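Local structure of polysaccharide deacetylase (Ammonifex degensii, 4WCJ) at residues 216-219 with 220-224; 125-129 with 130-134; 176-179 with 180-183; 71-74 with 75-79. The protein probably removes N-acetyl groups from poly-beta-1,6-N-acetyl-D-glucosamine, as a zinc-binding, family 4 carbohydrate esterase built on a beta/alpha barrel. All blocks are in the same frame, centred on the assembly; numbering follows the deposited sequence.

Contact 1: residues 216-219 with 220-224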
loop_
_atom_site.group_PDB
_atom_site.type_symbol
_atom_site.label_atom_id
_atom_site.label_comp_id
_atom_site.label_asym_id
_atom_site.label_seq_id
_atom_site.Cartn_x
_atom_site.Cartn_y
_atom_site.Cartn_z
ATOM N N ASP A 216 5.414 6.357 -14.695
ATOM C CA ASP A 216 3.997 6.708 -14.515
ATOM C C ASP A 216 3.186 6.371 -15.759
ATOM O O ASP A 216 2.059 5.866 -15.678
ATOM C CB ASP A 216 3.824 8.197 -14.215
ATOM C CG ASP A 216 4.283 8.580 -12.835
ATOM O OD1 ASP A 216 4.412 7.693 -11.961
ATOM O OD2 ASP A 216 4.508 9.794 -12.625
ATOM N N GLU A 217 3.770 6.662 -16.914
ATOM C CA GLU A 217 3.087 6.464 -18.182
ATOM C C GLU A 217 2.948 4.983 -18.504
ATOM O O GLU A 217 1.923 4.547 -19.014
ATOM C CB GLU A 217 3.830 7.196 -19.310
ATOM C CG GLU A 217 3.293 6.922 -20.703
ATOM C CD GLU A 217 1.893 7.469 -20.918
ATOM O OE1 GLU A 217 1.373 8.173 -20.025
ATOM O OE2 GLU A 217 1.321 7.208 -21.997
ATOM N N ILE A 218 3.980 4.209 -18.194
ATOM C CA ILE A 218 3.913 2.774 -18.390
ATOM C C ILE A 218 2.755 2.213 -17.565
ATOM O O ILE A 218 1.922 1.438 -18.072
ATOM C CB ILE A 218 5.235 2.095 -18.010
ATOM C CG1 ILE A 218 6.304 2.439 -19.050
ATOM C CG2 ILE A 218 5.053 0.590 -17.913
ATOM C CD1 ILE A 218 7.700 2.026 -18.640
ATOM N N LEU A 219 2.679 2.619 -16.298
ATOM C CA LEU A 219 1.553 2.197 -15.460
ATOM C C LEU A 219 0.200 2.617 -16.041
ATOM O O LEU A 219 -0.761 1.837 -16.027
ATOM C CB LEU A 219 1.703 2.754 -14.045
ATOM C CG LEU A 219 2.940 2.259 -13.297
ATOM C CD1 LEU A 219 3.053 2.936 -11.934
ATOM C CD2 LEU A 219 2.912 0.742 -13.165
ATOM N N ARG A 220 0.112 3.840 -16.557
ATOM C CA ARG A 220 -1.155 4.318 -17.090
ATOM C C ARG A 220 -1.585 3.458 -18.270
ATOM O O ARG A 220 -2.738 3.014 -18.341
ATOM C CB ARG A 220 -1.068 5.783 -17.519
ATOM C CG ARG A 220 -2.420 6.405 -17.853
ATOM C CD ARG A 220 -2.269 7.725 -18.598
ATOM N NE ARG A 220 -1.659 7.537 -19.912
ATOM C CZ ARG A 220 -2.333 7.220 -21.014
ATOM N NH1 ARG A 220 -3.651 7.045 -20.970
ATOM N NH2 ARG A 220 -1.688 7.074 -22.163
ATOM N N THR A 221 -0.657 3.212 -19.189
ATOM C CA THR A 221 -0.984 2.458 -20.394
ATOM C C THR A 221 -1.264 0.996 -20.074
ATOM O O THR A 221 -1.932 0.311 -20.843
ATOM C CB THR A 221 0.137 2.541 -21.458
ATOM O OG1 THR A 221 1.296 1.829 -21.005
ATOM C CG2 THR A 221 0.503 3.986 -21.735
ATOM N N GLN A 222 -0.771 0.520 -18.934
ATOM C CA GLN A 222 -1.068 -0.845 -18.518
ATOM C C GLN A 222 -2.307 -0.914 -17.632
ATOM O O GLN A 222 -2.590 -1.949 -17.027
ATOM C CB GLN A 222 0.133 -1.466 -17.814
ATOM C CG GLN A 222 1.223 -1.853 -18.785
ATOM C CD GLN A 222 2.266 -2.748 -18.173
ATOM O OE1 GLN A 222 1.974 -3.525 -17.267
ATOM N NE2 GLN A 222 3.500 -2.639 -18.657
ATOM N N GLY A 223 -3.042 0.191 -17.558
ATOM C CA GLY A 223 -4.377 0.177 -16.992
ATOM C C GLY A 223 -4.546 0.479 -15.515
ATOM O O GLY A 223 -5.646 0.330 -14.987
ATOM N N PHE A 224 -3.484 0.902 -14.840
ATOM C CA PHE A 224 -3.591 1.214 -13.419
ATOM C C PHE A 224 -4.393 2.494 -13.181
ATOM O O PHE A 224 -4.253 3.488 -13.909
ATOM C CB PHE A 224 -2.195 1.297 -12.789
ATOM C CG PHE A 224 -1.551 -0.045 -12.631
ATOM C CD1 PHE A 224 -1.828 -0.827 -11.518
ATOM C CD2 PHE A 224 -0.721 -0.555 -13.619
ATOM C CE1 PHE A 224 -1.268 -2.083 -11.374
ATOM C CE2 PHE A 224 -0.144 -1.807 -13.475
ATOM C CZ PHE A 224 -0.426 -2.574 -12.351
#
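Leu-219 and Phe-224 form the dense side of this helix end. The buried leucine sets CD2 3.9 Å from CD2 of the phenylalanine ring, while its own carbonyl oxygen lies in the plane of that ring, at the edge. The same oxygen accepts the backbone N of Phe-224 at 3.1 Å, and N of Gly-223 bonds to O of Arg-220 at 2.9 Å. These two bonds, with positive phi at Gly-223, make a Schellman motif that ends helix 213-221. The ring packs further on Thr-186 and Thr-190 of helix 179-197, and an alanine in place of Phe-224 would probably leave CD2 of Leu-219 and these threonines facing a gap, although the capping bond from the backbone could remain.

The solvent side is looser and polar. Glu-217 and Arg-220 run side by side, the arginine bending at chi3 (65°) to turn its guanidinium edge to the carboxylate. NE reaches OE1 of Glu-217 at 3.1 Å and NH2 reaches OE2 at 3.0 Å, a side-on, two-nitrogen grip. Both oxygens lie near the guanidinium plane, yet NE meets OE1 from above the carboxylate plane, since the two planes are 34° apart. The chemistry thus divides: backbone bonds end the helix and apolar packing of Leu-219 on Phe-224 lines its inner side, whereas the outer ion pair, exposed to water, is likely to add only modest stability.

Contact 2: residues 125-129 with 130-134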
loop_
_atom_site.group_PDB
_atom_site.type_symbol
_atom_site.label_atom_id
_atom_site.label_comp_id
_atom_site.label_asym_id
_atom_site.label_seq_id
_atom_site.Cartn_x
_atom_site.Cartn_y
_atom_site.Cartn_z
ATOM N N ALA A 125 4.816 -9.745 -6.421
ATOM C CA ALA A 125 4.112 -10.953 -6.848
ATOM C C ALA A 125 5.047 -12.132 -7.058
ATOM O O ALA A 125 4.657 -13.272 -6.820
ATOM C CB ALA A 125 3.296 -10.675 -8.131
ATOM N N GLY A 126 6.281 -11.862 -7.485
ATOM C CA GLY A 126 7.252 -12.913 -7.720
ATOM C C GLY A 126 7.936 -13.453 -6.471
ATOM O O GLY A 126 8.673 -14.435 -6.546
ATOM N N GLN A 127 7.699 -12.815 -5.327
ATOM C CA GLN A 127 8.304 -13.259 -4.064
ATOM C C GLN A 127 7.275 -13.875 -3.122
ATOM O O GLN A 127 7.618 -14.353 -2.040
ATOM C CB GLN A 127 9.020 -12.097 -3.357
ATOM C CG GLN A 127 10.244 -11.578 -4.085
ATOM C CD GLN A 127 11.312 -12.641 -4.256
ATOM O OE1 GLN A 127 11.420 -13.571 -3.443
ATOM N NE2 GLN A 127 12.121 -12.506 -5.306
ATOM N N VAL A 128 6.008 -13.858 -3.524
ATOM C CA VAL A 128 4.969 -14.516 -2.733
ATOM C C VAL A 128 5.258 -16.012 -2.574
ATOM O O VAL A 128 5.634 -16.693 -3.532
ATOM C CB VAL A 128 3.585 -14.303 -3.375
ATOM C CG1 VAL A 128 2.532 -15.212 -2.743
ATOM C CG2 VAL A 128 3.194 -12.846 -3.243
ATOM N N GLY A 129 5.111 -16.522 -1.356
ATOM C CA GLY A 129 5.286 -17.949 -1.134
ATOM C C GLY A 129 6.736 -18.346 -0.915
ATOM O O GLY A 129 7.053 -19.541 -0.813
ATOM N N ARG A 130 7.616 -17.347 -0.846
ATOM C CA ARG A 130 9.048 -17.573 -0.589
ATOM C C ARG A 130 9.528 -16.872 0.680
ATOM O O ARG A 130 8.764 -16.180 1.348
ATOM C CB ARG A 130 9.891 -17.077 -1.774
ATOM C CG ARG A 130 9.347 -17.403 -3.149
ATOM C CD ARG A 130 10.320 -16.932 -4.199
ATOM N NE ARG A 130 9.978 -17.411 -5.530
ATOM C CZ ARG A 130 10.877 -17.703 -6.461
ATOM N NH1 ARG A 130 12.172 -17.565 -6.194
ATOM N NH2 ARG A 130 10.486 -18.135 -7.652
ATOM N N LYS A 131 10.797 -17.071 1.031
ATOM C CA LYS A 131 11.466 -16.202 1.998
ATOM C C LYS A 131 12.169 -15.089 1.238
ATOM O O LYS A 131 12.869 -15.355 0.271
ATOM C CB LYS A 131 12.471 -16.979 2.845
ATOM C CG LYS A 131 11.925 -17.358 4.180
ATOM C CD LYS A 131 13.043 -17.859 5.079
ATOM C CE LYS A 131 12.591 -17.940 6.513
ATOM N NZ LYS A 131 13.682 -18.514 7.353
ATOM N N TRP A 132 11.969 -13.849 1.673
ATOM C CA TRP A 132 12.444 -12.684 0.928
ATOM C C TRP A 132 13.154 -11.749 1.888
ATOM O O TRP A 132 12.548 -11.248 2.835
ATOM C CB TRP A 132 11.278 -11.980 0.224
ATOM C CG TRP A 132 11.502 -10.523 -0.147
ATOM C CD1 TRP A 132 10.938 -9.424 0.457
ATOM C CD2 TRP A 132 12.319 -10.015 -1.207
ATOM N NE1 TRP A 132 11.368 -8.272 -0.155
ATOM C CE2 TRP A 132 12.209 -8.604 -1.182
ATOM C CE3 TRP A 132 13.130 -10.612 -2.176
ATOM C CZ2 TRP A 132 12.881 -7.789 -2.081
ATOM C CZ3 TRP A 132 13.799 -9.799 -3.065
ATOM C CH2 TRP A 132 13.671 -8.399 -3.014
ATOM N N GLU A 133 14.441 -11.544 1.631
ATOM C CA GLU A 133 15.297 -10.699 2.457
ATOM C C GLU A 133 15.208 -11.084 3.933
ATOM O O GLU A 133 15.262 -10.227 4.819
ATOM C CB GLU A 133 14.934 -9.229 2.253
ATOM C CG GLU A 133 14.934 -8.839 0.783
ATOM C CD GLU A 133 15.546 -7.481 0.523
ATOM O OE1 GLU A 133 14.927 -6.465 0.908
ATOM O OE2 GLU A 133 16.644 -7.434 -0.074
ATOM N N GLY A 134 15.073 -12.385 4.184
ATOM C CA GLY A 134 15.109 -12.906 5.536
ATOM C C GLY A 134 13.756 -13.150 6.182
ATOM O O GLY A 134 13.685 -13.651 7.304
HETATM O O HOH W 1 13.400 -14.881 -2.373
#
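Gln-127 and Arg-130 close a type II beta turn, in which N of Arg-130 donates to O of Gln-127 at 3.2 Å. The donor stands above the carbonyl plane, 42° out of it. Gly-129 takes positive phi, where a CB would jam against the preceding carbonyl oxygen, and beyond the turn the chain enters the short strand 131-132.

Among the side chains, Gln-127 does most of the work. Its bend at chi2 brings the glutamine across the indole of Trp-132 at about a right angle, the amide and ring planes 31° apart, with CD of Gln-127 3.4 Å from CE3 of Trp-132. CG of Gln-127 lies against one face of the ring, toward the rim, and CG of Glu-133 sits over the centre of the opposite face. Each end of the amide has a polar partner: OE1 accepts from a water at 2.6 Å, which also donates to O of Lys-131 at 2.7 Å, while NE2 bonds to Asp-160. The water thus ties the glutamine to the strand, and together these bonds should fix which way round the amide lies. The aliphatic part of Arg-130 passes nearby, its CD 3.6 Å from OE1 of Gln-127.

Trp-132 also meets Tyr-163, ring to ring with planes at about 80°, and touches the zinc ligand His-162. The arrangement is a beta turn leading into a two-stranded antiparallel hairpin, 131-132 with 135-136, that carries a tryptophan to the border of the metal site.

Contact 3: residues 176-179 with 180-183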
loop_
_atom_site.group_PDB
_atom_site.type_symbol
_atom_site.label_atom_id
_atom_site.label_comp_id
_atom_site.label_asym_id
_atom_site.label_seq_id
_atom_site.Cartn_x
_atom_site.Cartn_y
_atom_site.Cartn_z
ATOM N N PRO A 176 19.064 3.966 -15.903
ATOM C CA PRO A 176 18.929 4.291 -17.326
ATOM C C PRO A 176 18.731 3.055 -18.201
ATOM O O PRO A 176 19.331 2.011 -17.938
ATOM C CB PRO A 176 20.262 4.975 -17.662
ATOM C CG PRO A 176 20.808 5.441 -16.348
ATOM C CD PRO A 176 20.345 4.433 -15.341
ATOM N N GLY A 177 17.899 3.179 -19.230
ATOM C CA GLY A 177 17.688 2.095 -20.170
ATOM C C GLY A 177 16.920 0.929 -19.583
ATOM O O GLY A 177 16.991 -0.187 -20.095
ATOM N N ARG A 178 16.180 1.183 -18.507
ATOM C CA ARG A 178 15.456 0.120 -17.819
ATOM C C ARG A 178 13.939 0.221 -17.991
ATOM O O ARG A 178 13.197 -0.542 -17.370
ATOM C CB ARG A 178 15.795 0.122 -16.324
ATOM C CG ARG A 178 16.803 -0.938 -15.887
ATOM C CD ARG A 178 18.228 -0.583 -16.262
ATOM N NE ARG A 178 19.179 -1.484 -15.611
ATOM C CZ ARG A 178 20.501 -1.333 -15.637
ATOM N NH1 ARG A 178 21.279 -2.208 -15.011
ATOM N NH2 ARG A 178 21.048 -0.309 -16.284
ATOM N N GLU A 179 13.474 1.148 -18.829
ATOM C CA GLU A 179 12.028 1.349 -18.998
ATOM C C GLU A 179 11.344 0.131 -19.616
ATOM O O GLU A 179 10.189 -0.163 -19.305
ATOM C CB GLU A 179 11.733 2.598 -19.839
ATOM C CG GLU A 179 12.730 2.889 -20.932
ATOM C CD GLU A 179 13.857 3.788 -20.461
ATOM O OE1 GLU A 179 14.863 3.257 -19.957
ATOM O OE2 GLU A 179 13.739 5.025 -20.599
ATOM N N ARG A 180 12.065 -0.582 -20.473
ATOM C CA ARG A 180 11.563 -1.823 -21.055
ATOM C C ARG A 180 11.392 -2.892 -19.977
ATOM O O ARG A 180 10.333 -3.521 -19.876
ATOM C CB ARG A 180 12.512 -2.313 -22.149
ATOM C CG ARG A 180 12.186 -3.680 -22.736
ATOM C CD ARG A 180 13.224 -4.035 -23.793
ATOM N NE ARG A 180 13.083 -5.392 -24.315
ATOM C CZ ARG A 180 13.853 -5.899 -25.275
ATOM N NH1 ARG A 180 13.663 -7.142 -25.698
ATOM N NH2 ARG A 180 14.815 -5.158 -25.816
ATOM N N LEU A 181 12.437 -3.083 -19.176
ATOM C CA LEU A 181 12.421 -4.049 -18.083
ATOM C C LEU A 181 11.281 -3.763 -17.116
ATOM O O LEU A 181 10.637 -4.688 -16.608
ATOM C CB LEU A 181 13.762 -4.038 -17.339
ATOM C CG LEU A 181 13.827 -4.803 -16.010
ATOM C CD1 LEU A 181 13.622 -6.300 -16.224
ATOM C CD2 LEU A 181 15.130 -4.534 -15.256
ATOM N N PHE A 182 11.027 -2.482 -16.865
ATOM C CA PHE A 182 9.956 -2.110 -15.944
ATOM C C PHE A 182 8.590 -2.449 -16.519
ATOM O O PHE A 182 7.685 -2.881 -15.798
ATOM C CB PHE A 182 10.010 -0.621 -15.607
ATOM C CG PHE A 182 8.911 -0.179 -14.684
ATOM C CD1 PHE A 182 8.994 -0.437 -13.322
ATOM C CD2 PHE A 182 7.792 0.476 -15.172
ATOM C CE1 PHE A 182 7.983 -0.044 -12.464
ATOM C CE2 PHE A 182 6.784 0.875 -14.327
ATOM C CZ PHE A 182 6.873 0.609 -12.962
ATOM N N ALA A 183 8.445 -2.239 -17.823
ATOM C CA ALA A 183 7.188 -2.521 -18.497
ATOM C C ALA A 183 6.904 -4.019 -18.479
ATOM O O ALA A 183 5.774 -4.437 -18.224
ATOM C CB ALA A 183 7.214 -1.997 -19.918
HETATM O O HOH W 2 14.364 0.379 -22.057
#
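The carbonyl oxygen of Arg-178 accepts the backbone N of Phe-182 at 3.0 Å, with the donor tilted 16° from the carbonyl plane. One residue further along, N of Ala-183 donates to O of Glu-179 at 3.1 Å, and the two bonds set the first turn of helix 179-197. The backbone N of Arg-180 looks elsewhere, to a water 3.0 Å away; that water also makes a weak bond to O of Gly-177, so it links the incoming loop to a first-turn amide.

Arg-178 occupies the N-cap position of the helix. Its side chain bends at chi2 (76°) and then runs out straight, folding back over the loop until NH2 makes a weak but nearly linear bond to O of Pro-176 at 3.3 Å. That oxygen lies at the edge of the guanidinium, in its plane. Gly-177, with positive phi, makes the bend between them. Leu-181 lies alongside Arg-178, pointing the same way, and its CD2 comes 4.0 Å from CG of the arginine, a light apolar contact at the surface. Glu-179 bends at chi2, and its side chain touches Thr-214 of helix 213-221.

Beyond this exposed flank the helix turns a greasier side to helix 213-221. Phe-182, its CG anti to the backbone N (chi1 179°), sends its ring away from the loop onto Thr-215 and Ile-218, the latter also met by Ala-183, and Tyr-206 also touches the ring. Thr-186 bonds to O of Phe-182 one turn further along the helix, while Arg-180, extended along its whole chain, points out from the first turn and makes a long, weak ion pair with Glu-184.

Contact 4: residues 71-74 with 75-79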
loop_
_atom_site.group_PDB
_atom_site.type_symbol
_atom_site.label_atom_id
_atom_site.label_comp_id
_atom_site.label_asym_id
_atom_site.label_seq_id
_atom_site.Cartn_x
_atom_site.Cartn_y
_atom_site.Cartn_z
ATOM N N ARG A 71 -12.864 7.920 9.551
ATOM C CA ARG A 71 -13.549 6.920 8.729
ATOM C C ARG A 71 -12.577 6.097 7.881
ATOM O O ARG A 71 -11.841 6.648 7.059
ATOM C CB ARG A 71 -14.578 7.594 7.816
ATOM C CG ARG A 71 -15.016 6.738 6.642
ATOM C CD ARG A 71 -16.262 7.291 5.970
ATOM N NE ARG A 71 -16.848 6.319 5.050
ATOM C CZ ARG A 71 -18.075 6.410 4.544
ATOM N NH1 ARG A 71 -18.855 7.430 4.874
ATOM N NH2 ARG A 71 -18.524 5.476 3.713
ATOM N N PHE A 72 -12.573 4.780 8.083
ATOM C CA PHE A 72 -11.748 3.889 7.269
ATOM C C PHE A 72 -12.450 3.531 5.962
ATOM O O PHE A 72 -13.591 3.046 5.947
ATOM C CB PHE A 72 -11.380 2.618 8.035
ATOM C CG PHE A 72 -10.421 2.843 9.171
ATOM C CD1 PHE A 72 -10.890 3.127 10.441
ATOM C CD2 PHE A 72 -9.046 2.768 8.968
ATOM C CE1 PHE A 72 -10.012 3.329 11.492
ATOM C CE2 PHE A 72 -8.165 2.959 10.012
ATOM C CZ PHE A 72 -8.648 3.248 11.278
ATOM N N VAL A 73 -11.724 3.746 4.876
ATOM C CA VAL A 73 -12.229 3.737 3.512
ATOM C C VAL A 73 -11.706 2.504 2.742
ATOM O O VAL A 73 -10.596 2.031 3.000
ATOM C CB VAL A 73 -11.815 5.071 2.818
ATOM C CG1 VAL A 73 -10.802 4.860 1.681
ATOM C CG2 VAL A 73 -13.032 5.886 2.386
ATOM N N THR A 74 -12.510 1.958 1.827
ATOM C CA THR A 74 -12.056 0.841 0.992
ATOM C C THR A 74 -11.181 1.365 -0.141
ATOM O O THR A 74 -11.247 2.548 -0.478
ATOM C CB THR A 74 -13.239 0.041 0.378
ATOM O OG1 THR A 74 -13.961 0.879 -0.531
ATOM C CG2 THR A 74 -14.176 -0.475 1.459
ATOM N N PRO A 75 -10.348 0.494 -0.734
ATOM C CA PRO A 75 -9.593 0.961 -1.899
ATOM C C PRO A 75 -10.495 1.522 -3.012
ATOM O O PRO A 75 -10.137 2.535 -3.613
ATOM C CB PRO A 75 -8.849 -0.300 -2.354
ATOM C CG PRO A 75 -8.648 -1.066 -1.094
ATOM C CD PRO A 75 -9.940 -0.863 -0.325
ATOM N N GLN A 76 -11.635 0.885 -3.275
ATOM C CA GLN A 76 -12.581 1.404 -4.263
ATOM C C GLN A 76 -13.096 2.786 -3.878
ATOM O O GLN A 76 -13.194 3.676 -4.724
ATOM C CB GLN A 76 -13.765 0.450 -4.441
ATOM C CG GLN A 76 -13.806 -0.244 -5.795
ATOM C CD GLN A 76 -13.785 0.740 -6.946
ATOM O OE1 GLN A 76 -14.495 1.744 -6.933
ATOM N NE2 GLN A 76 -12.947 0.467 -7.944
ATOM N N GLU A 77 -13.435 2.957 -2.604
ATOM C CA GLU A 77 -13.909 4.245 -2.100
ATOM C C GLU A 77 -12.836 5.309 -2.287
ATOM O O GLU A 77 -13.131 6.439 -2.682
ATOM C CB GLU A 77 -14.307 4.143 -0.620
ATOM C CG GLU A 77 -15.710 3.586 -0.401
ATOM C CD GLU A 77 -16.050 3.340 1.061
ATOM O OE1 GLU A 77 -15.131 3.170 1.883
ATOM O OE2 GLU A 77 -17.255 3.305 1.392
ATOM N N ALA A 78 -11.592 4.922 -2.021
ATOM C CA ALA A 78 -10.467 5.842 -2.151
ATOM C C ALA A 78 -10.312 6.307 -3.590
ATOM O O ALA A 78 -10.064 7.491 -3.846
ATOM C CB ALA A 78 -9.179 5.185 -1.663
ATOM N N GLU A 79 -10.454 5.371 -4.524
ATOM C CA GLU A 79 -10.311 5.679 -5.941
ATOM C C GLU A 79 -11.421 6.604 -6.401
ATOM O O GLU A 79 -11.177 7.568 -7.118
ATOM C CB GLU A 79 -10.327 4.414 -6.801
ATOM C CG GLU A 79 -10.002 4.698 -8.272
ATOM C CD GLU A 79 -10.333 3.531 -9.178
ATOM O OE1 GLU A 79 -10.671 3.774 -10.359
ATOM O OE2 GLU A 79 -10.248 2.375 -8.712
#
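Pro-75 opens helix 75-82 directly after Thr-74, and CB of the threonine presses against CD of the proline ring at 3.5 Å, a tight fit for two carbons. Having no N-H, the proline leaves no donor unmet at this first position of the helix, and its ring rests on Tyr-203. Gln-76 adds little here beyond its CB, which passes near OG1 of Thr-74, and its side chain then leads off toward Arg-202.

Glu-77 carries the contact. Its backbone N donates to OG1 of Thr-74 at 3.0 Å, and its carboxylate turns back so that OE1 accepts N of Thr-74 at 2.9 Å, on the anti side and 23° out of the carboxylate plane. These reciprocal bonds form a capping box. The threonine hydroxyl, between backbone N and carbonyl carbon (chi1 65°), is thereby aimed at the helix end. The other oxygen, OE2, makes a weak salt bridge to NH2 of Arg-71 at 3.4 Å. A leucine in place of Glu-77 would probably strand N of Thr-74 and deprive Arg-71 of this anionic mate.

N of Ala-78 donates to O of Thr-74 at 2.9 Å, and its CB meets CG1 of Val-73 at 3.7 Å. One carboxylate thus completes the capping box through OE1 and offers OE2 as a weak counter-charge to Arg-71, and negative charge beside the N-terminus of a helix would be expected to interact favourably with the helix dipole.

How the contacts relate
Helix termini are the common theme: contacts 3 and 4 start helices 179-197 and 75-82, and contact 1 ends helix 213-221, while contact 2 is a turn before a hairpin. Contacts 1 and 3 are the pair that touch, with centres 13 Å apart: NE2 of Gln-222 lies 2.9 Å from O of Ala-183, and CD1 of Ile-218 packs 3.8 Å from CD2 of Phe-182. Contact 2 comes nearest the zinc, which Asp-99, His-157 and His-162 bind; the side chain of Trp-132 is about 7 Å from the metal, against about 12 Å for Phe-182 and 14 Å for Leu-219. Contact 4 lies away from that site, its centre 28 Å from that of contact 2.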